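Local coordinates for protein conk-C1 (Conus cocceus, PDB 6YHT) that probably blocks potassium channels by a molecular lid mechanism, as a Kunitz-type toxin of cone snail venom, at residues C6-D11 / G40-N45; E19-Y24 / L32-N37. All coordinates share one frame; numbering follows the deposited sequence.

Contact 1: C6-D11 / G40-N45; sequences CYEPAD and GGNANN
Asn-44 reaches across to Glu-8 and gives an amide N-H from ND2 to the backbone O of Glu-8, 2.6 Å away and almost straight at 173°. The acceptor lies in the plane of the amide, and the other end of that amide is used too, since OD1 accepts from the backbone N of Tyr-24. Two residues earlier, Asn-42 repeats the move on the neighbouring carbonyl: its ND2 stands 2.8 Å from Pro-9 O. Asparagine suits both places because a short, flat side chain offers a donor and an acceptor at once. CG of Asn-42 sits between its own backbone N and carbonyl carbon (chi1 53°), and OD1 accepts from Asn-44 N at 3.1 Å, the donor above the carbonyl plane, closing an Asx turn. In return, Glu-8 sends an extended side chain past Asn-42, and its OE1 accepts from Ala-43 N at 2.8 Å, a more bent bond. Water bridges Asp-11 O, Asn-42 N and Asn-45 ND2. Apolar contact is limited, with Glu-8 CB 3.9 Å from Asn-44 CB. Asp-11, whose OD1 accepts from Gly-13 N, brings CG 3.8 Å from Gly-41 CA; glycine suits position 41 because a side chain would press on the preceding carbonyl O. Two irregular loops are thus held mainly by side-chain amides and a carboxylate satisfying backbone groups that no strand pairing serves.

Contact 2: E19-Y24 / L32-N37; sequences EKRIYY and LRFTYN
Leu-32 pairs with Tyr-23 through two backbone bonds, and its CB lies 3.8 Å from CE1 of the tyrosine ring, whose hydroxyl bonds to Asn-25. Arg-33, on the other face, crosses Lys-20 at about a right angle. The lysine CE lies over one face of the guanidinium, 3.6 Å from Arg-33 CD, so long aliphatic stems pack although NZ of Lys-20 and NH1 of Arg-33 are like charges that probably repel. Phe-34 exchanges backbone bonds with Arg-21. With CG between the backbone N and the carbonyl carbon (chi1 80°), the ring leans toward the neighbouring strand, where CE1 comes within 3.4 Å of Arg-21 CB and CD1 within 3.7 Å of Tyr-23 CB; the rings of Phe-34 and Tyr-23 are nearly perpendicular but meet obliquely. Thr-35, beta-branched as suits an extended chain, is the non-hydrogen-bonded partner of Lys-20 and makes a CA-H...O contact with Glu-19 O. Tyr-36 pairs with Glu-19 and puts CD2 over the centre of the Arg-21 guanidinium, 3.9 Å from CZ, while the arginine NH2 forms a salt bridge to Glu-19 OE1 at 3.0 Å and NH1 bonds to Asn-45. The result is the twisted antiparallel beta hairpin at the heart of the Kunitz (BPTI) fold.

From the N terminus the chain passes first through 6-11, then runs along the strand 19-25, turns back along the strand 30-36, and returns alongside 6-11 at 40-45. Contact 2 closes the short hairpin loop between the strands; contact 1 closes the longer loop that encloses the whole hairpin, so the two nest rather than cross. They also touch directly: asparagine side chains of 40-45 bond to strand 19-25, and the Tyr-24 ring packs on Cys-6 O. The paired loops are thereby tied to the hairpin, while the disulfide between Cys-6 and Cys-56 joins the N-terminal segment to the helix 49-56.

Contact 1: C6-D11 / G40-N45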
loop_
_atom_site.group_PDB
_atom_site.type_symbol
_atom_site.label_atom_id
_atom_site.label_comp_id
_atom_site.label_asym_id
_atom_site.label_seq_id
_atom_site.Cartn_x
_atom_site.Cartn_y
_atom_site.Cartn_z
ATOM N N CYS A 6 -3.763 -0.759 -7.892
ATOM C CA CYS A 6 -4.023 -1.934 -7.074
ATOM C C CYS A 6 -3.106 -3.104 -7.403
ATOM O O CYS A 6 -2.969 -4.003 -6.570
ATOM C CB CYS A 6 -5.463 -2.380 -7.232
ATOM S SG CYS A 6 -6.682 -1.176 -6.783
ATOM N N TYR A 7 -2.474 -3.121 -8.577
ATOM C CA TYR A 7 -1.547 -4.185 -8.947
ATOM C C TYR A 7 -0.095 -3.755 -8.820
ATOM O O TYR A 7 0.811 -4.534 -9.127
ATOM C CB TYR A 7 -1.826 -4.668 -10.371
ATOM C CG TYR A 7 -3.219 -5.231 -10.557
ATOM C CD1 TYR A 7 -3.506 -6.536 -10.204
ATOM C CD2 TYR A 7 -4.237 -4.460 -11.092
ATOM C CE1 TYR A 7 -4.778 -7.062 -10.360
ATOM C CE2 TYR A 7 -5.517 -4.976 -11.261
ATOM C CZ TYR A 7 -5.779 -6.281 -10.897
ATOM O OH TYR A 7 -7.041 -6.811 -11.059
ATOM N N GLU A 8 0.149 -2.547 -8.371
ATOM C CA GLU A 8 1.511 -2.142 -8.078
ATOM C C GLU A 8 1.992 -2.908 -6.859
ATOM O O GLU A 8 1.248 -3.030 -5.880
ATOM C CB GLU A 8 1.588 -0.638 -7.823
ATOM C CG GLU A 8 1.412 0.207 -9.068
ATOM C CD GLU A 8 1.632 1.686 -8.811
ATOM O OE1 GLU A 8 1.661 2.093 -7.630
ATOM O OE2 GLU A 8 1.759 2.445 -9.791
ATOM N N PRO A 9 3.200 -3.461 -6.880
ATOM C CA PRO A 9 3.694 -4.199 -5.716
ATOM C C PRO A 9 3.979 -3.258 -4.564
ATOM O O PRO A 9 4.352 -2.100 -4.759
ATOM C CB PRO A 9 4.997 -4.833 -6.221
ATOM C CG PRO A 9 4.896 -4.795 -7.710
ATOM C CD PRO A 9 4.099 -3.575 -8.034
ATOM N N ALA A 10 3.828 -3.781 -3.353
ATOM C CA ALA A 10 4.172 -3.029 -2.163
ATOM C C ALA A 10 5.638 -2.619 -2.206
ATOM O O ALA A 10 6.500 -3.399 -2.608
ATOM C CB ALA A 10 3.895 -3.873 -0.926
ATOM N N ASP A 11 5.927 -1.400 -1.742
ATOM C CA ASP A 11 7.256 -0.802 -1.870
ATOM C C ASP A 11 7.539 0.035 -0.633
ATOM O O ASP A 11 6.891 1.060 -0.419
ATOM C CB ASP A 11 7.325 0.061 -3.130
ATOM C CG ASP A 11 8.721 0.549 -3.440
ATOM O OD1 ASP A 11 9.566 0.612 -2.527
ATOM O OD2 ASP A 11 8.967 0.858 -4.621
ATOM N N GLY A 40 9.262 8.155 -1.281
ATOM C CA GLY A 40 9.247 7.332 -2.476
ATOM C C GLY A 40 8.126 6.310 -2.488
ATOM O O GLY A 40 7.042 6.554 -1.951
ATOM N N GLY A 41 8.374 5.153 -3.083
ATOM C CA GLY A 41 7.352 4.131 -3.139
ATOM C C GLY A 41 6.465 4.341 -4.338
ATOM O O GLY A 41 6.900 4.938 -5.319
ATOM N N ASN A 42 5.229 3.867 -4.284
ATOM C CA ASN A 42 4.340 3.978 -5.422
ATOM C C ASN A 42 2.956 4.252 -4.876
ATOM O O ASN A 42 2.800 4.559 -3.695
ATOM C CB ASN A 42 4.409 2.720 -6.298
ATOM C CG ASN A 42 4.181 1.438 -5.508
ATOM O OD1 ASN A 42 3.447 1.432 -4.522
ATOM N ND2 ASN A 42 4.805 0.337 -5.954
ATOM N N ALA A 43 1.938 4.101 -5.717
ATOM C CA ALA A 43 0.591 4.486 -5.323
ATOM C C ALA A 43 -0.167 3.391 -4.580
ATOM O O ALA A 43 -1.281 3.644 -4.111
ATOM C CB ALA A 43 -0.217 4.930 -6.553
ATOM N N ASN A 44 0.398 2.193 -4.429
ATOM C CA ASN A 44 -0.264 1.144 -3.651
ATOM C C ASN A 44 0.167 1.266 -2.193
ATOM O O ASN A 44 0.892 0.439 -1.642
ATOM C CB ASN A 44 0.047 -0.231 -4.220
ATOM C CG ASN A 44 -0.888 -1.293 -3.693
ATOM O OD1 ASN A 44 -1.823 -1.006 -2.920
ATOM N ND2 ASN A 44 -0.636 -2.537 -4.083
ATOM N N ASN A 45 -0.309 2.342 -1.573
ATOM C CA ASN A 45 0.221 2.808 -0.293
ATOM C C ASN A 45 -0.875 3.691 0.306
ATOM O O ASN A 45 -1.084 4.806 -0.163
ATOM C CB ASN A 45 1.517 3.580 -0.525
ATOM C CG ASN A 45 2.135 4.142 0.750
ATOM O OD1 ASN A 45 1.454 4.389 1.736
ATOM N ND2 ASN A 45 3.435 4.379 0.709
HETATM O O HOH W 1 3.470 0.463 -2.017
HETATM O O HOH W 2 4.877 2.561 -1.532
#

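Contact 2: E19-Y24 / L32-N37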
loop_
_atom_site.group_PDB
_atom_site.type_symbol
_atom_site.label_atom_id
_atom_site.label_comp_id
_atom_site.label_asym_id
_atom_site.label_seq_id
_atom_site.Cartn_x
_atom_site.Cartn_y
_atom_site.Cartn_z
ATOM N N GLU A 19 6.966 3.748 9.086
ATOM C CA GLU A 19 5.540 4.024 9.148
ATOM C C GLU A 19 4.723 2.788 8.797
ATOM O O GLU A 19 5.035 2.067 7.846
ATOM C CB GLU A 19 5.167 5.153 8.192
ATOM C CG GLU A 19 5.849 6.480 8.446
ATOM C CD GLU A 19 5.311 7.554 7.522
ATOM O OE1 GLU A 19 4.070 7.646 7.387
ATOM O OE2 GLU A 19 6.123 8.282 6.914
ATOM N N LYS A 20 3.647 2.569 9.549
ATOM C CA LYS A 20 2.684 1.530 9.219
ATOM C C LYS A 20 1.747 2.038 8.120
ATOM O O LYS A 20 1.072 3.057 8.292
ATOM C CB LYS A 20 1.916 1.108 10.474
ATOM C CG LYS A 20 0.800 0.096 10.206
ATOM C CD LYS A 20 -0.220 0.000 11.344
ATOM C CE LYS A 20 -0.507 -1.467 11.706
ATOM N NZ LYS A 20 -0.952 -1.704 13.124
ATOM N N ARG A 21 1.731 1.349 6.982
ATOM C CA ARG A 21 0.869 1.677 5.854
ATOM C C ARG A 21 0.080 0.436 5.447
ATOM O O ARG A 21 0.324 -0.668 5.937
ATOM C CB ARG A 21 1.688 2.207 4.675
ATOM C CG ARG A 21 2.344 3.566 4.913
ATOM C CD ARG A 21 1.314 4.680 5.061
ATOM N NE ARG A 21 1.956 5.972 5.298
ATOM C CZ ARG A 21 2.274 6.842 4.346
ATOM N NH1 ARG A 21 2.008 6.578 3.071
ATOM N NH2 ARG A 21 2.857 7.986 4.665
ATOM N N ILE A 22 -0.880 0.622 4.537
ATOM C CA ILE A 22 -1.713 -0.454 4.005
ATOM C C ILE A 22 -1.518 -0.516 2.497
ATOM O O ILE A 22 -1.505 0.522 1.828
ATOM C CB ILE A 22 -3.208 -0.230 4.329
ATOM C CG1 ILE A 22 -3.412 0.037 5.820
ATOM C CG2 ILE A 22 -4.075 -1.412 3.881
ATOM C CD1 ILE A 22 -2.966 -1.083 6.713
ATOM N N TYR A 23 -1.406 -1.735 1.961
ATOM C CA TYR A 23 -1.365 -1.973 0.524
ATOM C C TYR A 23 -2.381 -3.040 0.166
ATOM O O TYR A 23 -2.755 -3.875 0.998
ATOM C CB TYR A 23 0.025 -2.417 0.036
ATOM C CG TYR A 23 0.332 -3.887 0.251
ATOM C CD1 TYR A 23 0.617 -4.368 1.518
ATOM C CD2 TYR A 23 0.362 -4.790 -0.815
ATOM C CE1 TYR A 23 0.914 -5.717 1.740
ATOM C CE2 TYR A 23 0.664 -6.156 -0.604
ATOM C CZ TYR A 23 0.938 -6.598 0.679
ATOM O OH TYR A 23 1.229 -7.935 0.922
ATOM N N TYR A 24 -2.823 -3.001 -1.094
ATOM C CA TYR A 24 -3.711 -4.019 -1.648
ATOM C C TYR A 24 -2.861 -5.145 -2.220
ATOM O O TYR A 24 -2.146 -4.953 -3.212
ATOM C CB TYR A 24 -4.627 -3.450 -2.731
ATOM C CG TYR A 24 -5.526 -4.509 -3.349
ATOM C CD1 TYR A 24 -6.548 -5.099 -2.609
ATOM C CD2 TYR A 24 -5.343 -4.923 -4.654
ATOM C CE1 TYR A 24 -7.366 -6.068 -3.163
ATOM C CE2 TYR A 24 -6.162 -5.896 -5.222
ATOM C CZ TYR A 24 -7.166 -6.463 -4.469
ATOM O OH TYR A 24 -7.967 -7.431 -5.025
ATOM N N LEU A 32 -3.427 -5.267 3.283
ATOM C CA LEU A 32 -2.587 -5.742 4.364
ATOM C C LEU A 32 -1.600 -4.668 4.778
ATOM O O LEU A 32 -1.346 -3.692 4.061
ATOM C CB LEU A 32 -1.846 -7.033 3.997
ATOM C CG LEU A 32 -2.705 -8.244 3.613
ATOM C CD1 LEU A 32 -1.851 -9.331 2.985
ATOM C CD2 LEU A 32 -3.489 -8.811 4.803
ATOM N N ARG A 33 -1.066 -4.867 5.969
ATOM C CA ARG A 33 -0.082 -3.960 6.530
ATOM C C ARG A 33 1.271 -4.140 5.850
ATOM O O ARG A 33 1.683 -5.262 5.534
ATOM C CB ARG A 33 0.035 -4.233 8.031
ATOM C CG ARG A 33 1.293 -3.707 8.675
ATOM C CD ARG A 33 1.341 -4.079 10.141
ATOM N NE ARG A 33 2.500 -3.503 10.801
ATOM C CZ ARG A 33 2.741 -3.610 12.101
ATOM N NH1 ARG A 33 1.892 -4.269 12.881
ATOM N NH2 ARG A 33 3.831 -3.054 12.615
ATOM N N PHE A 34 1.971 -3.031 5.629
ATOM C CA PHE A 34 3.376 -3.088 5.257
ATOM C C PHE A 34 4.076 -1.896 5.884
ATOM O O PHE A 34 3.437 -0.971 6.395
ATOM C CB PHE A 34 3.573 -3.140 3.741
ATOM C CG PHE A 34 3.462 -1.804 3.048
ATOM C CD1 PHE A 34 2.221 -1.224 2.815
ATOM C CD2 PHE A 34 4.595 -1.153 2.582
ATOM C CE1 PHE A 34 2.120 -0.007 2.142
ATOM C CE2 PHE A 34 4.508 0.064 1.925
ATOM C CZ PHE A 34 3.266 0.631 1.694
ATOM N N THR A 35 5.404 -1.940 5.881
ATOM C CA THR A 35 6.203 -0.886 6.483
ATOM C C THR A 35 6.766 0.005 5.391
ATOM O O THR A 35 7.350 -0.490 4.422
ATOM C CB THR A 35 7.334 -1.462 7.325
ATOM O OG1 THR A 35 6.784 -2.175 8.439
ATOM C CG2 THR A 35 8.214 -0.357 7.849
ATOM N N TYR A 36 6.568 1.313 5.545
ATOM C CA TYR A 36 7.016 2.328 4.606
ATOM C C TYR A 36 8.110 3.156 5.265
ATOM O O TYR A 36 8.042 3.438 6.464
ATOM C CB TYR A 36 5.839 3.218 4.200
ATOM C CG TYR A 36 6.120 4.301 3.173
ATOM C CD1 TYR A 36 6.582 3.989 1.907
ATOM C CD2 TYR A 36 5.875 5.639 3.466
ATOM C CE1 TYR A 36 6.814 4.975 0.974
ATOM C CE2 TYR A 36 6.108 6.637 2.531
ATOM C CZ TYR A 36 6.573 6.301 1.293
ATOM O OH TYR A 36 6.804 7.293 0.361
ATOM N N ASN A 37 9.122 3.538 4.494
ATOM C CA ASN A 37 10.280 4.188 5.090
ATOM C C ASN A 37 10.204 5.709 5.083
ATOM O O ASN A 37 11.027 6.353 5.739
ATOM C CB ASN A 37 11.553 3.720 4.394
ATOM C CG ASN A 37 11.879 2.281 4.719
ATOM O OD1 ASN A 37 12.258 1.500 3.841
ATOM N ND2 ASN A 37 11.718 1.915 5.987
#